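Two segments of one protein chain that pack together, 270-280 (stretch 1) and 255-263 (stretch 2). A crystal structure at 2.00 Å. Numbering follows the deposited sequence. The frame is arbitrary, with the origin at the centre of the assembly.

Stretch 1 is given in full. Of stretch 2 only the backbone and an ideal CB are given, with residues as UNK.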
# COMPACT_ATOMS: atom_id res chain seq x y z
N GLU A 270 1.63 -14.29 21.79
CA GLU A 270 1.64 -14.91 23.12
C GLU A 270 2.91 -14.59 23.89
O GLU A 270 2.96 -14.74 25.11
CB GLU A 270 1.56 -16.44 23.02
CG GLU A 270 0.42 -16.96 22.20
CD GLU A 270 -0.83 -17.08 23.01
OE1 GLU A 270 -1.30 -18.23 23.19
OE2 GLU A 270 -1.35 -16.04 23.47
N SER A 271 3.95 -14.18 23.18
CA SER A 271 5.24 -13.93 23.81
C SER A 271 5.19 -12.71 24.72
O SER A 271 4.48 -11.74 24.44
CB SER A 271 6.32 -13.74 22.76
OG SER A 271 6.32 -14.82 21.85
N GLU A 272 5.95 -12.76 25.82
CA GLU A 272 6.02 -11.63 26.74
C GLU A 272 6.66 -10.42 26.11
O GLU A 272 7.44 -10.53 25.18
CB GLU A 272 6.87 -11.98 27.96
CG GLU A 272 6.35 -13.08 28.83
CD GLU A 272 7.28 -13.29 30.02
OE1 GLU A 272 7.92 -12.30 30.47
OE2 GLU A 272 7.37 -14.42 30.49
N SER A 273 6.36 -9.26 26.68
CA SER A 273 7.04 -8.03 26.30
C SER A 273 8.53 -8.11 26.58
O SER A 273 8.97 -8.88 27.45
CB SER A 273 6.45 -6.83 27.05
OG SER A 273 7.00 -5.61 26.58
N GLY A 274 9.30 -7.30 25.87
CA GLY A 274 10.74 -7.27 26.02
C GLY A 274 11.22 -6.63 27.31
O GLY A 274 10.42 -6.33 28.21
N ASP A 275 12.52 -6.40 27.40
CA ASP A 275 13.14 -6.03 28.67
C ASP A 275 13.88 -4.70 28.62
O ASP A 275 14.55 -4.31 29.59
CB ASP A 275 14.08 -7.14 29.15
CG ASP A 275 15.23 -7.41 28.18
OD1 ASP A 275 15.52 -6.56 27.32
OD2 ASP A 275 15.86 -8.49 28.28
N ASP A 276 13.75 -4.00 27.50
CA ASP A 276 14.47 -2.76 27.27
C ASP A 276 13.53 -1.55 27.23
O ASP A 276 12.33 -1.68 27.47
CB ASP A 276 15.28 -2.85 25.97
CG ASP A 276 14.44 -3.31 24.80
OD1 ASP A 276 13.20 -3.32 24.92
OD2 ASP A 276 15.03 -3.66 23.76
N PHE A 277 14.07 -0.37 26.95
CA PHE A 277 13.26 0.83 26.95
C PHE A 277 12.26 0.82 25.79
O PHE A 277 11.14 1.29 25.92
CB PHE A 277 14.12 2.09 26.88
CG PHE A 277 13.34 3.37 27.01
CD1 PHE A 277 12.73 3.70 28.21
CD2 PHE A 277 13.20 4.23 25.93
CE1 PHE A 277 12.00 4.87 28.35
CE2 PHE A 277 12.47 5.41 26.06
CZ PHE A 277 11.87 5.72 27.28
N LEU A 278 12.69 0.29 24.65
CA LEU A 278 11.82 0.17 23.50
C LEU A 278 10.55 -0.60 23.89
O LEU A 278 9.43 -0.17 23.60
CB LEU A 278 12.54 -0.54 22.36
CG LEU A 278 11.69 -0.97 21.16
CD1 LEU A 278 11.06 0.24 20.51
CD2 LEU A 278 12.53 -1.76 20.16
N ALA A 279 10.74 -1.75 24.53
CA ALA A 279 9.61 -2.56 24.98
C ALA A 279 8.70 -1.77 25.93
O ALA A 279 7.48 -1.90 25.87
CB ALA A 279 10.10 -3.84 25.66
N GLU A 280 9.31 -0.97 26.80
CA GLU A 280 8.53 -0.22 27.77
C GLU A 280 7.67 0.80 27.06
O GLU A 280 6.49 0.94 27.36
CB GLU A 280 9.44 0.47 28.79
CG GLU A 280 8.68 1.40 29.74
CD GLU A 280 9.56 1.89 30.88
OE1 GLU A 280 10.77 1.58 30.89
OE2 GLU A 280 9.03 2.59 31.77
N UNK A 255 6.77 -4.28 16.68
CA UNK A 255 7.37 -5.52 17.18
C UNK A 255 8.39 -5.19 18.27
O UNK A 255 8.85 -6.07 19.01
CB UNK A 255 8.03 -6.30 16.04
N UNK A 256 8.73 -3.90 18.37
CA UNK A 256 9.60 -3.40 19.42
C UNK A 256 9.02 -3.70 20.79
O UNK A 256 9.71 -3.62 21.80
CB UNK A 256 9.83 -1.90 19.26
N UNK A 257 7.73 -4.04 20.82
CA UNK A 257 7.08 -4.52 22.03
C UNK A 257 7.86 -5.69 22.65
O UNK A 257 7.90 -5.83 23.87
CB UNK A 257 5.64 -4.94 21.72
N UNK A 258 8.44 -6.53 21.81
CA UNK A 258 9.12 -7.74 22.27
C UNK A 258 10.54 -7.44 22.71
O UNK A 258 11.27 -8.33 23.17
CB UNK A 258 9.13 -8.80 21.17
N UNK A 259 10.93 -6.18 22.58
CA UNK A 259 12.29 -5.78 22.86
C UNK A 259 13.08 -5.73 21.57
O UNK A 259 12.66 -6.29 20.55
CB UNK A 259 12.95 -6.73 23.86
N UNK A 260 14.23 -5.07 21.61
CA UNK A 260 15.02 -4.91 20.40
C UNK A 260 15.74 -6.19 20.00
O UNK A 260 16.06 -6.40 18.83
CB UNK A 260 16.04 -3.78 20.59
N UNK A 261 15.96 -7.09 20.97
CA UNK A 261 16.78 -8.26 20.70
C UNK A 261 16.35 -9.49 21.51
O UNK A 261 16.61 -9.55 22.71
CB UNK A 261 18.25 -7.94 20.99
N UNK A 262 15.70 -10.45 20.84
CA UNK A 262 15.28 -11.70 21.49
C UNK A 262 15.97 -12.95 20.92
O UNK A 262 15.54 -14.08 21.16
CB UNK A 262 13.76 -11.86 21.36
N UNK A 263 17.05 -12.76 20.17
CA UNK A 263 17.81 -13.88 19.66
C UNK A 263 17.04 -14.74 18.67
O UNK A 263 16.45 -14.23 17.71
CB UNK A 263 18.28 -14.75 20.83

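Position 255 opens a 3-10 segment. Its CA-to-CB bond points away, and nothing of stretch 1 lies within 5.5 Å of the ideal CB, so this contact sets no rule and many residues would do. The deposited residue is V255, whose side chain stays clear of stretch 1.

At 256 the situation reverses. CA-to-CB points toward stretch 1, and the ideal CB falls 2.8 Å from L278 CD1, a clash. Phi and psi are ordinary, so it is the leucine, not the backbone, that asks for glycine. G256 is found, and the bare backbone lets L278 CG come to 3.4 Å from G256 O; A279 CA lies 3.4 Å from that same oxygen in a CA-H...O contact.

The carbonyl of 257 is the hub of the contact, whatever the side chain: its O accepts from G274 N at 2.8 Å, nearly straight at 170°, and from S273 OG at 2.9 Å. CA-to-CB points away, yet the ideal CB is 5.1 Å from S273 OG, so a long side chain could turn back along the loop at 271-273. An aromatic would suit, as would leucine or methionine. The residue is F257, chi1 t. Its ring offers one face to S273 CB, 3.9 Å from the ring centroid in a CH-pi contact, while S271 O sits at the ring edge, 4.2 Å from F257 CE2.

Position 258 also points away, with E272 O 4.7 Å from its ideal CB. A large flat side chain could swing its edge toward the carbonyls of 271 and 272; a long polar one might also serve. Y258 does the former: its ring edge meets E272 O at 3.7 Å from CD1 and S271 O at 3.8 Å from CE1.

At 259, phi/psi of 97/164 would jam a CB against the preceding carbonyl oxygen, and the ideal CB would also be tight at 3.1 Å from G274 CA. Both point to glycine. G259 pairs with G274, their CA atoms 3.8 Å apart; a CB on G274 would in turn clash with G259 CA, so each stretch is bare where the backbones meet.

The backbone N of 260 needs no particular side chain to donate to D276 OD2, at 2.7 Å in the model, though the place of OD2 is less sure. CB points sideways, near D276 and L278, so a neutral or basic polar residue, or a modest apolar one, would fit, while an acidic one would meet the charge of D276. H260 is deposited, its CB 4.0 Å from L278 CD2. The same aspartate caps its helix, D276 OD1 accepting from A279 N at 2.9 Å.

Position 261 finds no partner near its CB and tolerates much; D261 leads its end away, and D261 N donates to the O of water 1 at 3.0 Å, a water O that lies 3.2 Å from D276 OD2.

At 262 the ideal CB touches nothing, but E272 O lies within reach of a long donor, lysine or arginine. R262 folds back, giving NH1 to E272 O at 2.9 Å and NH2 to it at 3.2 Å, while NH1 also bonds Y258 O at 2.7 Å.

Position 263 is out of reach; its positive phi favours G263.

Stretch 2 (255-263) VGFYGHDRG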
# COMPACT_ATOMS: atom_id res chain seq x y z
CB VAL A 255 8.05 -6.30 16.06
CG1 VAL A 255 7.01 -6.86 15.07
CG2 VAL A 255 9.04 -5.40 15.34
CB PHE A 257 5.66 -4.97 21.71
CG PHE A 257 4.94 -5.60 22.87
CD1 PHE A 257 4.21 -4.82 23.76
CD2 PHE A 257 4.99 -6.97 23.07
CE1 PHE A 257 3.54 -5.40 24.84
CE2 PHE A 257 4.33 -7.55 24.15
CZ PHE A 257 3.60 -6.76 25.04
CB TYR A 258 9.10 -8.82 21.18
CG TYR A 258 7.71 -9.17 20.74
CD1 TYR A 258 6.84 -9.83 21.60
CD2 TYR A 258 7.25 -8.80 19.48
CE1 TYR A 258 5.55 -10.13 21.21
CE2 TYR A 258 5.95 -9.10 19.08
CZ TYR A 258 5.11 -9.76 19.95
OH TYR A 258 3.84 -10.04 19.56
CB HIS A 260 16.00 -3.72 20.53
CG HIS A 260 17.25 -4.03 21.30
ND1 HIS A 260 18.44 -4.34 20.68
CD2 HIS A 260 17.50 -4.05 22.62
CE1 HIS A 260 19.37 -4.55 21.59
NE2 HIS A 260 18.83 -4.38 22.78
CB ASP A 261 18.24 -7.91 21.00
CG ASP A 261 19.21 -9.05 20.70
OD1 ASP A 261 18.76 -10.14 20.28
OD2 ASP A 261 20.42 -8.83 20.88
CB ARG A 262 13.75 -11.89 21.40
CG ARG A 262 12.93 -10.89 22.22
CD ARG A 262 12.90 -11.24 23.71
NE ARG A 262 11.83 -12.17 24.07
CZ ARG A 262 10.60 -11.80 24.43
NH1 ARG A 262 10.26 -10.52 24.48
NH2 ARG A 262 9.70 -12.73 24.75
O HOH W 1 16.01 -6.65 23.94
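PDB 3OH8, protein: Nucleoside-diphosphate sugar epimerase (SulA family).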